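Local coordinates for protein Niban 2 (Homo sapiens, PDB 7CTP) that may suppress apoptosis and promote melanoma cell invasion, and is represented here by a large N-terminal part that includes its PH domain, at residues Ser71-Gln76 with Asn86-Val91; Leu99-Ala104 with Pro111-Ile116; Ala324-Lys329 with Ala508-Ser513; Phe502-Leu507 with Thr535-Val540. One frame throughout, in Å; residues are numbered along the deposited sequence.

Contact 1 of 4, residues Ser71-Gln76 with Asn86-Val91; sequences SGNLFQ and NRFSLV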
loop_
_atom_site.group_PDB
_atom_site.type_symbol
_atom_site.label_atom_id
_atom_site.label_comp_id
_atom_site.label_asym_id
_atom_site.label_seq_id
_atom_site.Cartn_x
_atom_site.Cartn_y
_atom_site.Cartn_z
ATOM N N SER A 71 -5.209 -21.901 8.925
ATOM C CA SER A 71 -4.775 -22.181 10.283
ATOM C C SER A 71 -3.891 -23.417 10.262
ATOM O O SER A 71 -3.946 -24.223 9.332
ATOM C CB SER A 71 -5.965 -22.384 11.232
ATOM O OG SER A 71 -6.694 -23.544 10.878
ATOM N N GLY A 72 -3.078 -23.556 11.301
ATOM C CA GLY A 72 -2.197 -24.704 11.417
ATOM C C GLY A 72 -1.256 -24.488 12.576
ATOM O O GLY A 72 -1.168 -23.391 13.138
ATOM N N ASN A 73 -0.554 -25.559 12.935
ATOM C CA ASN A 73 0.399 -25.484 14.032
ATOM C C ASN A 73 1.756 -25.018 13.528
ATOM O O ASN A 73 2.187 -25.384 12.429
ATOM C CB ASN A 73 0.538 -26.838 14.726
ATOM C CG ASN A 73 -0.726 -27.257 15.450
ATOM O OD1 ASN A 73 -1.440 -26.426 16.015
ATOM N ND2 ASN A 73 -1.010 -28.555 15.433
ATOM N N LEU A 74 2.413 -24.192 14.340
ATOM C CA LEU A 74 3.742 -23.663 14.068
ATOM C C LEU A 74 4.563 -23.741 15.340
ATOM O O LEU A 74 4.019 -23.801 16.446
ATOM C CB LEU A 74 3.702 -22.193 13.623
ATOM C CG LEU A 74 2.956 -21.827 12.351
ATOM C CD1 LEU A 74 3.160 -20.369 11.990
ATOM C CD2 LEU A 74 3.452 -22.729 11.259
ATOM N N PHE A 75 5.881 -23.706 15.184
ATOM C CA PHE A 75 6.747 -23.393 16.304
ATOM C C PHE A 75 7.070 -21.905 16.269
ATOM O O PHE A 75 7.287 -21.338 15.196
ATOM C CB PHE A 75 8.025 -24.221 16.253
ATOM C CG PHE A 75 7.779 -25.695 16.294
ATOM C CD1 PHE A 75 7.156 -26.273 17.388
ATOM C CD2 PHE A 75 8.160 -26.501 15.239
ATOM C CE1 PHE A 75 6.930 -27.639 17.436
ATOM C CE2 PHE A 75 7.932 -27.870 15.275
ATOM C CZ PHE A 75 7.315 -28.436 16.376
ATOM N N GLN A 76 7.057 -21.266 17.437
ATOM C CA GLN A 76 7.414 -19.855 17.563
ATOM C C GLN A 76 8.450 -19.668 18.660
ATOM O O GLN A 76 8.295 -20.193 19.767
ATOM C CB GLN A 76 6.193 -18.983 17.865
ATOM C CG GLN A 76 6.526 -17.494 17.800
ATOM C CD GLN A 76 5.531 -16.618 18.538
ATOM O OE1 GLN A 76 4.656 -17.108 19.254
ATOM N NE2 GLN A 76 5.674 -15.303 18.377
ATOM N N ASN A 86 5.212 -24.726 20.509
ATOM C CA ASN A 86 4.145 -24.871 19.531
ATOM C C ASN A 86 3.133 -23.757 19.729
ATOM O O ASN A 86 2.888 -23.311 20.856
ATOM C CB ASN A 86 3.451 -26.229 19.657
ATOM C CG ASN A 86 2.194 -26.321 18.797
ATOM O OD1 ASN A 86 2.261 -26.637 17.610
ATOM N ND2 ASN A 86 1.040 -26.021 19.392
ATOM N N ARG A 87 2.561 -23.286 18.623
ATOM C CA ARG A 87 1.462 -22.339 18.675
ATOM C C ARG A 87 0.467 -22.702 17.590
ATOM O O ARG A 87 0.857 -23.001 16.458
ATOM C CB ARG A 87 1.942 -20.889 18.481
ATOM C CG ARG A 87 2.690 -20.308 19.664
ATOM C CD ARG A 87 1.740 -19.808 20.740
ATOM N NE ARG A 87 2.455 -19.290 21.901
ATOM C CZ ARG A 87 2.905 -20.041 22.900
ATOM N NH1 ARG A 87 2.711 -21.354 22.887
ATOM N NH2 ARG A 87 3.547 -19.478 23.913
ATOM N N PHE A 88 -0.814 -22.706 17.943
ATOM C CA PHE A 88 -1.855 -22.782 16.931
ATOM C C PHE A 88 -2.006 -21.398 16.325
ATOM O O PHE A 88 -2.314 -20.435 17.036
ATOM C CB PHE A 88 -3.180 -23.261 17.515
ATOM C CG PHE A 88 -4.281 -23.354 16.501
ATOM C CD1 PHE A 88 -4.196 -24.245 15.443
ATOM C CD2 PHE A 88 -5.395 -22.533 16.591
ATOM C CE1 PHE A 88 -5.216 -24.321 14.496
ATOM C CE2 PHE A 88 -6.416 -22.605 15.648
ATOM C CZ PHE A 88 -6.327 -23.496 14.605
ATOM N N SER A 89 -1.757 -21.295 15.025
ATOM C CA SER A 89 -1.684 -20.013 14.341
ATOM C C SER A 89 -2.848 -19.918 13.367
ATOM O O SER A 89 -3.074 -20.835 12.573
ATOM C CB SER A 89 -0.345 -19.869 13.616
ATOM O OG SER A 89 -0.420 -18.890 12.600
ATOM N N LEU A 90 -3.590 -18.815 13.436
ATOM C CA LEU A 90 -4.831 -18.660 12.692
ATOM C C LEU A 90 -4.830 -17.319 11.979
ATOM O O LEU A 90 -4.442 -16.303 12.564
ATOM C CB LEU A 90 -6.043 -18.763 13.630
ATOM C CG LEU A 90 -7.463 -18.885 13.064
ATOM C CD1 LEU A 90 -8.351 -19.549 14.089
ATOM C CD2 LEU A 90 -8.045 -17.534 12.680
ATOM N N VAL A 91 -5.270 -17.320 10.726
ATOM C CA VAL A 91 -5.435 -16.084 9.967
ATOM C C VAL A 91 -6.925 -15.825 9.769
ATOM O O VAL A 91 -7.559 -16.487 8.938
ATOM C CB VAL A 91 -4.716 -16.147 8.614
ATOM C CG1 VAL A 91 -5.017 -14.883 7.811
ATOM C CG2 VAL A 91 -3.212 -16.302 8.825
#

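Contact 2 of 4, residues Leu99-Ala104 with Pro111-Ile116; sequences LYENKA and PPRAVI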
loop_
_atom_site.group_PDB
_atom_site.type_symbol
_atom_site.label_atom_id
_atom_site.label_comp_id
_atom_site.label_asym_id
_atom_site.label_seq_id
_atom_site.Cartn_x
_atom_site.Cartn_y
_atom_site.Cartn_z
ATOM N N LEU A 99 -2.119 -16.004 17.253
ATOM C CA LEU A 99 -1.390 -17.132 17.826
ATOM C C LEU A 99 -2.018 -17.535 19.158
ATOM O O LEU A 99 -2.131 -16.708 20.072
ATOM C CB LEU A 99 0.082 -16.774 18.016
ATOM C CG LEU A 99 0.794 -16.170 16.798
ATOM C CD1 LEU A 99 2.223 -15.770 17.142
ATOM C CD2 LEU A 99 0.784 -17.151 15.644
ATOM N N TYR A 100 -2.416 -18.804 19.266
ATOM C CA TYR A 100 -2.915 -19.404 20.497
ATOM C C TYR A 100 -1.899 -20.407 21.024
ATOM O O TYR A 100 -1.051 -20.897 20.279
ATOM C CB TYR A 100 -4.253 -20.113 20.268
ATOM C CG TYR A 100 -5.373 -19.209 19.817
ATOM C CD1 TYR A 100 -5.540 -18.894 18.476
ATOM C CD2 TYR A 100 -6.273 -18.679 20.734
ATOM C CE1 TYR A 100 -6.569 -18.073 18.056
ATOM C CE2 TYR A 100 -7.307 -17.854 20.326
ATOM C CZ TYR A 100 -7.448 -17.557 18.985
ATOM O OH TYR A 100 -8.469 -16.736 18.561
ATOM N N GLU A 101 -2.006 -20.728 22.320
ATOM C CA GLU A 101 -1.081 -21.687 22.924
ATOM C C GLU A 101 -1.130 -23.023 22.190
ATOM O O GLU A 101 -0.092 -23.592 21.830
ATOM C CB GLU A 101 -1.398 -21.864 24.412
ATOM C CG GLU A 101 -0.425 -22.787 25.150
ATOM C CD GLU A 101 -0.438 -22.576 26.655
ATOM O OE1 GLU A 101 0.602 -22.815 27.305
ATOM O OE2 GLU A 101 -1.493 -22.175 27.191
ATOM N N ASN A 102 -2.333 -23.531 21.949
ATOM C CA ASN A 102 -2.538 -24.706 21.116
ATOM C C ASN A 102 -3.971 -24.650 20.613
ATOM O O ASN A 102 -4.738 -23.755 20.976
ATOM C CB ASN A 102 -2.240 -26.007 21.876
ATOM C CG ASN A 102 -2.809 -26.014 23.282
ATOM O OD1 ASN A 102 -3.972 -25.675 23.501
ATOM N ND2 ASN A 102 -1.984 -26.402 24.247
ATOM N N LYS A 103 -4.324 -25.609 19.756
ATOM C CA LYS A 103 -5.667 -25.617 19.187
ATOM C C LYS A 103 -6.716 -25.969 20.234
ATOM O O LYS A 103 -7.838 -25.460 20.176
ATOM C CB LYS A 103 -5.731 -26.582 18.004
ATOM C CG LYS A 103 -7.083 -26.627 17.306
ATOM C CD LYS A 103 -7.040 -27.571 16.108
ATOM C CE LYS A 103 -7.865 -27.036 14.940
ATOM N NZ LYS A 103 -8.357 -28.122 14.031
ATOM N N ALA A 104 -6.365 -26.821 21.202
ATOM C CA ALA A 104 -7.296 -27.135 22.280
ATOM C C ALA A 104 -7.645 -25.887 23.079
ATOM O O ALA A 104 -8.804 -25.689 23.456
ATOM C CB ALA A 104 -6.719 -28.217 23.191
ATOM N N PRO A 111 -8.280 -16.736 25.261
ATOM C CA PRO A 111 -7.730 -15.588 24.521
ATOM C C PRO A 111 -6.502 -15.970 23.715
ATOM O O PRO A 111 -5.759 -16.890 24.095
ATOM C CB PRO A 111 -7.353 -14.605 25.638
ATOM C CG PRO A 111 -8.251 -14.948 26.772
ATOM C CD PRO A 111 -8.614 -16.395 26.657
ATOM N N PRO A 112 -6.237 -15.267 22.612
ATOM C CA PRO A 112 -4.978 -15.483 21.895
ATOM C C PRO A 112 -3.802 -14.896 22.654
ATOM O O PRO A 112 -3.938 -13.948 23.432
ATOM C CB PRO A 112 -5.196 -14.752 20.569
ATOM C CG PRO A 112 -6.205 -13.700 20.880
ATOM C CD PRO A 112 -7.105 -14.292 21.930
ATOM N N ARG A 113 -2.626 -15.476 22.414
ATOM C CA ARG A 113 -1.394 -14.957 22.998
ATOM C C ARG A 113 -0.864 -13.736 22.257
ATOM O O ARG A 113 -0.073 -12.975 22.829
ATOM C CB ARG A 113 -0.323 -16.051 23.019
ATOM C CG ARG A 113 -0.590 -17.206 23.987
ATOM C CD ARG A 113 -0.626 -16.733 25.438
ATOM N NE ARG A 113 -0.555 -17.836 26.395
ATOM C CZ ARG A 113 0.576 -18.372 26.844
ATOM N NH1 ARG A 113 0.541 -19.374 27.716
ATOM N NH2 ARG A 113 1.744 -17.907 26.425
ATOM N N ALA A 114 -1.283 -13.529 21.008
ATOM C CA ALA A 114 -0.800 -12.425 20.189
ATOM C C ALA A 114 -1.753 -12.231 19.016
ATOM O O ALA A 114 -2.306 -13.204 18.499
ATOM C CB ALA A 114 0.623 -12.695 19.677
ATOM N N VAL A 115 -1.942 -10.979 18.605
ATOM C CA VAL A 115 -2.705 -10.632 17.403
ATOM C C VAL A 115 -1.851 -9.657 16.606
ATOM O O VAL A 115 -1.612 -8.531 17.057
ATOM C CB VAL A 115 -4.070 -10.012 17.731
ATOM C CG1 VAL A 115 -4.795 -9.643 16.453
ATOM C CG2 VAL A 115 -4.913 -10.977 18.565
ATOM N N ILE A 116 -1.394 -10.073 15.425
ATOM C CA ILE A 116 -0.347 -9.360 14.689
ATOM C C ILE A 116 -0.914 -8.763 13.404
ATOM O O ILE A 116 -1.452 -9.485 12.555
ATOM C CB ILE A 116 0.833 -10.287 14.367
ATOM C CG1 ILE A 116 1.443 -10.843 15.654
ATOM C CG2 ILE A 116 1.882 -9.533 13.559
ATOM C CD1 ILE A 116 2.295 -12.092 15.423
#

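Contact 3 of 4, residues Ala324-Lys329 with Ala508-Ser513; sequences AFILPK and APTCKS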
loop_
_atom_site.group_PDB
_atom_site.type_symbol
_atom_site.label_atom_id
_atom_site.label_comp_id
_atom_site.label_asym_id
_atom_site.label_seq_id
_atom_site.Cartn_x
_atom_site.Cartn_y
_atom_site.Cartn_z
ATOM N N ALA A 324 5.028 31.283 -15.681
ATOM C CA ALA A 324 5.948 32.304 -16.174
ATOM C C ALA A 324 7.312 32.186 -15.511
ATOM O O ALA A 324 8.345 32.421 -16.148
ATOM C CB ALA A 324 5.363 33.698 -15.940
ATOM N N PHE A 325 7.332 31.786 -14.240
ATOM C CA PHE A 325 8.556 31.743 -13.452
ATOM C C PHE A 325 9.361 30.470 -13.710
ATOM O O PHE A 325 10.585 30.526 -13.874
ATOM C CB PHE A 325 8.189 31.881 -11.973
ATOM C CG PHE A 325 9.290 31.525 -11.014
ATOM C CD1 PHE A 325 10.432 32.302 -10.920
ATOM C CD2 PHE A 325 9.156 30.434 -10.166
ATOM C CE1 PHE A 325 11.434 31.976 -10.022
ATOM C CE2 PHE A 325 10.154 30.106 -9.266
ATOM C CZ PHE A 325 11.295 30.877 -9.196
ATOM N N ILE A 326 8.700 29.318 -13.775
ATOM C CA ILE A 326 9.403 28.043 -13.717
ATOM C C ILE A 326 9.310 27.222 -15.001
ATOM O O ILE A 326 10.124 26.300 -15.179
ATOM C CB ILE A 326 8.917 27.205 -12.516
ATOM C CG1 ILE A 326 9.980 26.174 -12.136
ATOM C CG2 ILE A 326 7.627 26.487 -12.868
ATOM C CD1 ILE A 326 11.346 26.795 -11.910
ATOM N N LEU A 327 8.357 27.509 -15.890
ATOM C CA LEU A 327 8.152 26.639 -17.047
ATOM C C LEU A 327 9.390 26.488 -17.928
ATOM O O LEU A 327 9.665 25.353 -18.353
ATOM C CB LEU A 327 6.962 27.135 -17.878
ATOM C CG LEU A 327 6.404 26.147 -18.897
ATOM C CD1 LEU A 327 6.067 24.836 -18.218
ATOM C CD2 LEU A 327 5.178 26.718 -19.588
ATOM N N PRO A 328 10.157 27.543 -18.248
ATOM C CA PRO A 328 11.363 27.330 -19.071
ATOM C C PRO A 328 12.313 26.288 -18.502
ATOM O O PRO A 328 12.672 25.328 -19.196
ATOM C CB PRO A 328 12.005 28.723 -19.107
ATOM C CG PRO A 328 10.862 29.659 -18.971
ATOM C CD PRO A 328 9.925 28.980 -18.003
ATOM N N LYS A 329 12.715 26.453 -17.241
ATOM C CA LYS A 329 13.653 25.524 -16.620
ATOM C C LYS A 329 13.045 24.135 -16.468
ATOM O O LYS A 329 13.745 23.129 -16.634
ATOM C CB LYS A 329 14.112 26.071 -15.270
ATOM C CG LYS A 329 14.967 27.327 -15.382
ATOM C CD LYS A 329 15.280 27.913 -14.020
ATOM C CE LYS A 329 16.208 29.118 -14.129
ATOM N NZ LYS A 329 15.561 30.267 -14.819
ATOM N N ALA A 508 14.272 22.503 -6.903
ATOM C CA ALA A 508 14.154 23.098 -5.571
ATOM C C ALA A 508 15.074 24.295 -5.344
ATOM O O ALA A 508 14.613 25.273 -4.727
ATOM C CB ALA A 508 14.384 22.033 -4.495
ATOM N N PRO A 509 16.348 24.298 -5.773
ATOM C CA PRO A 509 17.164 25.505 -5.565
ATOM C C PRO A 509 16.594 26.730 -6.252
ATOM O O PRO A 509 16.768 27.851 -5.760
ATOM C CB PRO A 509 18.530 25.114 -6.146
ATOM C CG PRO A 509 18.557 23.633 -6.085
ATOM C CD PRO A 509 17.148 23.212 -6.367
ATOM N N THR A 510 15.884 26.545 -7.364
ATOM C CA THR A 510 15.264 27.679 -8.038
ATOM C C THR A 510 14.050 28.179 -7.267
ATOM O O THR A 510 13.866 29.391 -7.096
ATOM C CB THR A 510 14.874 27.288 -9.466
ATOM O OG1 THR A 510 16.052 26.934 -10.207
ATOM C CG2 THR A 510 14.178 28.441 -10.169
ATOM N N CYS A 511 13.227 27.259 -6.764
ATOM C CA CYS A 511 11.853 27.565 -6.363
ATOM C C CYS A 511 11.634 27.742 -4.869
ATOM O O CYS A 511 10.814 28.580 -4.479
ATOM C CB CYS A 511 10.902 26.466 -6.842
ATOM S SG CYS A 511 10.764 26.337 -8.597
ATOM N N LYS A 512 12.295 26.944 -4.022
ATOM C CA LYS A 512 11.841 26.827 -2.636
ATOM C C LYS A 512 11.895 28.168 -1.917
ATOM O O LYS A 512 11.037 28.464 -1.076
ATOM C CB LYS A 512 12.655 25.777 -1.877
ATOM C CG LYS A 512 12.116 25.527 -0.461
ATOM C CD LYS A 512 12.570 24.198 0.147
ATOM C CE LYS A 512 13.847 23.662 -0.483
ATOM N NZ LYS A 512 14.000 22.183 -0.287
ATOM N N SER A 513 12.881 29.000 -2.252
ATOM C CA SER A 513 12.970 30.315 -1.627
ATOM C C SER A 513 11.973 31.297 -2.227
ATOM O O SER A 513 11.589 32.270 -1.568
ATOM C CB SER A 513 14.387 30.866 -1.767
ATOM O OG SER A 513 14.709 31.053 -3.136
#

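Contact 4 of 4, residues Phe502-Leu507 with Thr535-Val540; sequences FLLKKL and TYEEVV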
loop_
_atom_site.group_PDB
_atom_site.type_symbol
_atom_site.label_atom_id
_atom_site.label_comp_id
_atom_site.label_asym_id
_atom_site.label_seq_id
_atom_site.Cartn_x
_atom_site.Cartn_y
_atom_site.Cartn_z
ATOM N N PHE A 502 11.601 13.624 -8.858
ATOM C CA PHE A 502 12.886 13.942 -9.465
ATOM C C PHE A 502 12.939 15.402 -9.910
ATOM O O PHE A 502 13.893 16.125 -9.597
ATOM C CB PHE A 502 13.133 13.004 -10.643
ATOM C CG PHE A 502 14.367 13.335 -11.434
ATOM C CD1 PHE A 502 15.605 12.890 -11.016
ATOM C CD2 PHE A 502 14.280 14.098 -12.593
ATOM C CE1 PHE A 502 16.754 13.198 -11.744
ATOM C CE2 PHE A 502 15.418 14.410 -13.325
ATOM C CZ PHE A 502 16.658 13.957 -12.894
ATOM N N LEU A 503 11.920 15.844 -10.646
ATOM C CA LEU A 503 11.884 17.220 -11.139
ATOM C C LEU A 503 11.822 18.217 -9.994
ATOM O O LEU A 503 12.501 19.251 -10.015
ATOM C CB LEU A 503 10.681 17.408 -12.058
ATOM C CG LEU A 503 10.746 16.738 -13.422
ATOM C CD1 LEU A 503 9.358 16.780 -14.026
ATOM C CD2 LEU A 503 11.762 17.441 -14.314
ATOM N N LEU A 504 10.979 17.940 -8.996
ATOM C CA LEU A 504 10.847 18.871 -7.886
ATOM C C LEU A 504 12.170 19.039 -7.155
ATOM O O LEU A 504 12.534 20.154 -6.767
ATOM C CB LEU A 504 9.752 18.390 -6.934
ATOM C CG LEU A 504 8.335 18.458 -7.518
ATOM C CD1 LEU A 504 7.343 17.914 -6.497
ATOM C CD2 LEU A 504 7.967 19.887 -7.930
ATOM N N LYS A 505 12.916 17.950 -6.988
ATOM C CA LYS A 505 14.217 18.040 -6.334
ATOM C C LYS A 505 15.195 18.862 -7.166
ATOM O O LYS A 505 15.889 19.737 -6.635
ATOM C CB LYS A 505 14.776 16.648 -6.065
ATOM C CG LYS A 505 16.087 16.708 -5.291
ATOM C CD LYS A 505 16.766 15.359 -5.240
ATOM C CE LYS A 505 16.535 14.696 -3.890
ATOM N NZ LYS A 505 16.696 13.217 -3.966
ATOM N N LYS A 506 15.247 18.613 -8.478
ATOM C CA LYS A 506 16.136 19.388 -9.344
ATOM C C LYS A 506 15.756 20.864 -9.347
ATOM O O LYS A 506 16.630 21.743 -9.376
ATOM C CB LYS A 506 16.102 18.828 -10.766
ATOM C CG LYS A 506 16.686 17.430 -10.914
ATOM C CD LYS A 506 18.178 17.401 -10.606
ATOM C CE LYS A 506 18.723 15.968 -10.708
ATOM N NZ LYS A 506 20.055 15.836 -10.045
ATOM N N LEU A 507 14.453 21.160 -9.313
ATOM C CA LEU A 507 13.986 22.542 -9.350
ATOM C C LEU A 507 14.011 23.231 -7.988
ATOM O O LEU A 507 13.814 24.446 -7.930
ATOM C CB LEU A 507 12.571 22.602 -9.937
ATOM C CG LEU A 507 12.424 22.197 -11.413
ATOM C CD1 LEU A 507 10.964 22.005 -11.802
ATOM C CD2 LEU A 507 13.091 23.221 -12.324
ATOM N N THR A 535 -0.314 24.083 -6.349
ATOM C CA THR A 535 -0.460 24.667 -7.676
ATOM C C THR A 535 0.848 24.560 -8.453
ATOM O O THR A 535 0.864 24.162 -9.627
ATOM C CB THR A 535 -0.910 26.118 -7.552
ATOM O OG1 THR A 535 -2.144 26.169 -6.812
ATOM C CG2 THR A 535 -1.130 26.729 -8.934
ATOM N N TYR A 536 1.959 24.882 -7.792
ATOM C CA TYR A 536 3.281 24.708 -8.390
ATOM C C TYR A 536 3.512 23.262 -8.821
ATOM O O TYR A 536 3.981 22.998 -9.935
ATOM C CB TYR A 536 4.343 25.164 -7.392
ATOM C CG TYR A 536 5.748 24.657 -7.674
ATOM C CD1 TYR A 536 6.458 25.101 -8.784
ATOM C CD2 TYR A 536 6.372 23.767 -6.808
ATOM C CE1 TYR A 536 7.748 24.656 -9.034
ATOM C CE2 TYR A 536 7.665 23.317 -7.047
ATOM C CZ TYR A 536 8.345 23.766 -8.162
ATOM O OH TYR A 536 9.630 23.318 -8.397
ATOM N N GLU A 537 3.175 22.303 -7.954
ATOM C CA GLU A 537 3.381 20.903 -8.312
ATOM C C GLU A 537 2.500 20.491 -9.486
ATOM O O GLU A 537 2.905 19.659 -10.306
ATOM C CB GLU A 537 3.142 20.003 -7.099
ATOM C CG GLU A 537 4.179 20.211 -6.005
ATOM C CD GLU A 537 4.105 19.175 -4.904
ATOM O OE1 GLU A 537 3.295 18.226 -5.015
ATOM O OE2 GLU A 537 4.880 19.314 -3.929
ATOM N N GLU A 538 1.296 21.066 -9.594
ATOM C CA GLU A 538 0.453 20.793 -10.758
ATOM C C GLU A 538 1.068 21.376 -12.028
ATOM O O GLU A 538 0.957 20.778 -13.106
ATOM C CB GLU A 538 -0.958 21.358 -10.550
ATOM C CG GLU A 538 -1.785 20.626 -9.496
ATOM C CD GLU A 538 -3.172 21.234 -9.306
ATOM O OE1 GLU A 538 -3.718 21.159 -8.180
ATOM O OE2 GLU A 538 -3.711 21.793 -10.283
ATOM N N VAL A 539 1.706 22.545 -11.926
ATOM C CA VAL A 539 2.401 23.120 -13.078
ATOM C C VAL A 539 3.517 22.188 -13.538
ATOM O O VAL A 539 3.672 21.907 -14.733
ATOM C CB VAL A 539 2.937 24.522 -12.742
ATOM C CG1 VAL A 539 3.976 24.972 -13.787
ATOM C CG2 VAL A 539 1.786 25.524 -12.678
ATOM N N VAL A 540 4.289 21.664 -12.585
ATOM C CA VAL A 540 5.366 20.734 -12.924
ATOM C C VAL A 540 4.800 19.455 -13.532
ATOM O O VAL A 540 5.342 18.915 -14.508
ATOM C CB VAL A 540 6.221 20.434 -11.681
ATOM C CG1 VAL A 540 7.251 19.355 -12.000
ATOM C CG2 VAL A 540 6.895 21.706 -11.199
HETATM O O HOH W 1 10.838 22.211 -6.342
#

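Contact 1 of 4, residues Ser71-Gln76 with Asn86-Val91
Leu74 O takes the N-H of Arg87 in the shortest bond between these two strands, 2.7 Å from Arg87 N with an N-H...O angle of 157°. The same oxygen also receives a CA-H...O contact from Asn86 CA at 3.3 Å. Arg87 O accepts from Leu74 N in return, and two residues on Gly72 and Ser89 exchange a second pair of bonds, Ser89 N to Gly72 O (2.9 Å) being nearly straight at 164°. This is the antiparallel pairing of a beta hairpin formed by the consecutive strands 70-77 and 84-91. Ser71, Asn73, Phe75, Asn86, Phe88 and Leu90 line one face. Phe88 CG stands anti to the backbone N (chi1 -180°), and the ring reaches alongside the partner strand: Asn73 OD1 meets its edge in plane, 3.6 Å from CD1, while Ser71 CB comes 3.6 Å from CZ. An alanine in place of Phe88 would probably leave Ser71 CB and Asn73 OD1 without the ring beside them and open a gap next to Tyr106. Asn86 OD1 approaches Asn73 CB to 3.4 Å, the two amide planes steeply inclined. On the reverse face, which carries Leu74, Arg87 and Ser89, Leu74 CD1 packs on Ser89 CB at 3.9 Å; Ser89 OG is buried here and has no polar partner in the model. Trp182 of helix 176-194 covers Leu74 and Ser89 on that face, Phe88 packs against Tyr100 and meets the Tyr106 ring, and the hairpin is flanked in the sheet by strands 169-173 and 97-100.

Contact 2 of 4, residues Leu99-Ala104 with Pro111-Ile116
The Tyr100 ring carries Pro112 on one face: Pro112 CB lies 4.0 Å from the ring centroid, 20° off the normal and offset toward the rim, a CH-pi contact. The two side chains lie side by side and point the same way; the ring stands edge-to-face with Tyr106. An alanine in place of Tyr100 would probably leave Pro112 CB without its aromatic partner and Tyr106 without the ring it meets. The other flat pair is the carboxylate of Glu101 and the guanidinium of Arg113, whose planes are 58° apart; Arg113 NH1 stands 3.5 Å from both Glu101 OE1 and Glu101 OE2, a long salt bridge. It would probably offset some of the repulsion between Arg113 and nearby Arg87. In the backbone, Leu99 N donates to Ala114 O at 3.1 Å, while Leu99 O receives Arg113 N at 2.7 Å and, weakly, Ala114 N at 3.4 Å. Leu99 CD1 rests 4.1 Å from Ile116 CD1 on the inner, buried side. With Arg113 and Ala114 both facing Leu99, the backbone forms a classic beta bulge where the short strand 114-116 joins the outer margin of the PH-domain sheet.

Contact 3 of 4, residues Ala324-Lys329 with Ala508-Ser513
A helix-to-helix contact joins the long helix 260-337 to the late part of helix 464-511 in the helical part of the chain. Both helices are kinked here, at Pro328 and just past Ala508. Cys511 and Thr510 present the surface that Phe325 and Ile326 meet. Ile326 CG1 stands anti to the backbone N (chi1 -158°), and CD1, carried beyond it, touches Cys511 SG at 3.4 Å and Thr510 CG2 at 3.7 Å. Phe325 reaches across alongside Thr510, the two side chains running past each other in opposite directions. Thr510 O lies in plane at the edge of the Phe325 ring, 3.6 Å from CZ. Cys511 SG sits obliquely to the same ring, 5.1 Å from its centroid, a sulfur-aromatic contact with its nearest approach at CE2 (3.9 Å). Arg517 adds a cation-pi contact to this ring. At the outer margin Lys329 passes Thr510 with its methylene chain, CD being 4.0 Å from Thr510 OG1. With neither a hydrogen bond nor a salt bridge between the two segments, their fit depends on methyl, sulfur and ring surfaces; Cys511 SG, which also packs on Tyr536, is a polarisable atom among mostly apolar neighbours.

Contact 4 of 4, residues Phe502-Leu507 with Thr535-Val540
Leu504 sits at the tight centre of a helix-helix crossing in which the short segments 502-507 and 535-540 pass at 113°, their axes 10.8 Å apart, within the helical part of the protein. Leu504 CD2 presses on Tyr536 CE2 at 3.6 Å, obliquely to the ring, and lies 3.9 Å from Val540 CG2. That same Val540 methyl covers one face of the Tyr536 ring from within its own helix, displaced toward the rim. Chi1 of Tyr536 (162°) sets CG anti to the backbone N; the ring beyond it reaches segment 502-507, with Tyr536 OH 3.4 Å from Leu507 CB. The second Leu504 methyl, CD1, lies against the carboxylate end of Glu537, 3.8 Å from CD, the two side chains crossing at about a right angle. Arg213 takes Glu537 OE1 in a salt bridge and Gln217 bonds to OE2; Glu533 lies close to OE2, so these partners probably offset that repulsion as well as the burial. Leu503 CD1 meets Val540 CG1 at 3.9 Å and Leu507 CD1 meets Val540 CG2 at 4.1 Å, the members of each pair sliding past one another in opposite directions. All six touching residues are buried. By contrast, Lys505 points away from the other helix, and it and Lys506 are exposed and take no part. A water in plane at the edge of the Tyr536 ring links the two helices, lying 2.6 Å from Tyr536 OH and giving a hydrogen bond to Leu504 O.

Overall arrangement
Contacts 1 and 2 share the PH-domain sheet, joined where strands 84-91 and 97-100 run side by side; their centres lie about 8 Å apart. Contacts 3 and 4 share helix 464-511, on the opposite side of the chain's centre, and touch through Ile326, Cys511, Leu507 and Tyr536. The two pairs are at least about 32 Å apart between nearest atoms. In the sheet, backbone hydrogen bonds set the register and side-chain packing adds to it, with contact 2 the more exposed and carrying a salt bridge. In the helices side chains do the joining: contact 4 is wholly buried, whereas contact 3 is only partly so.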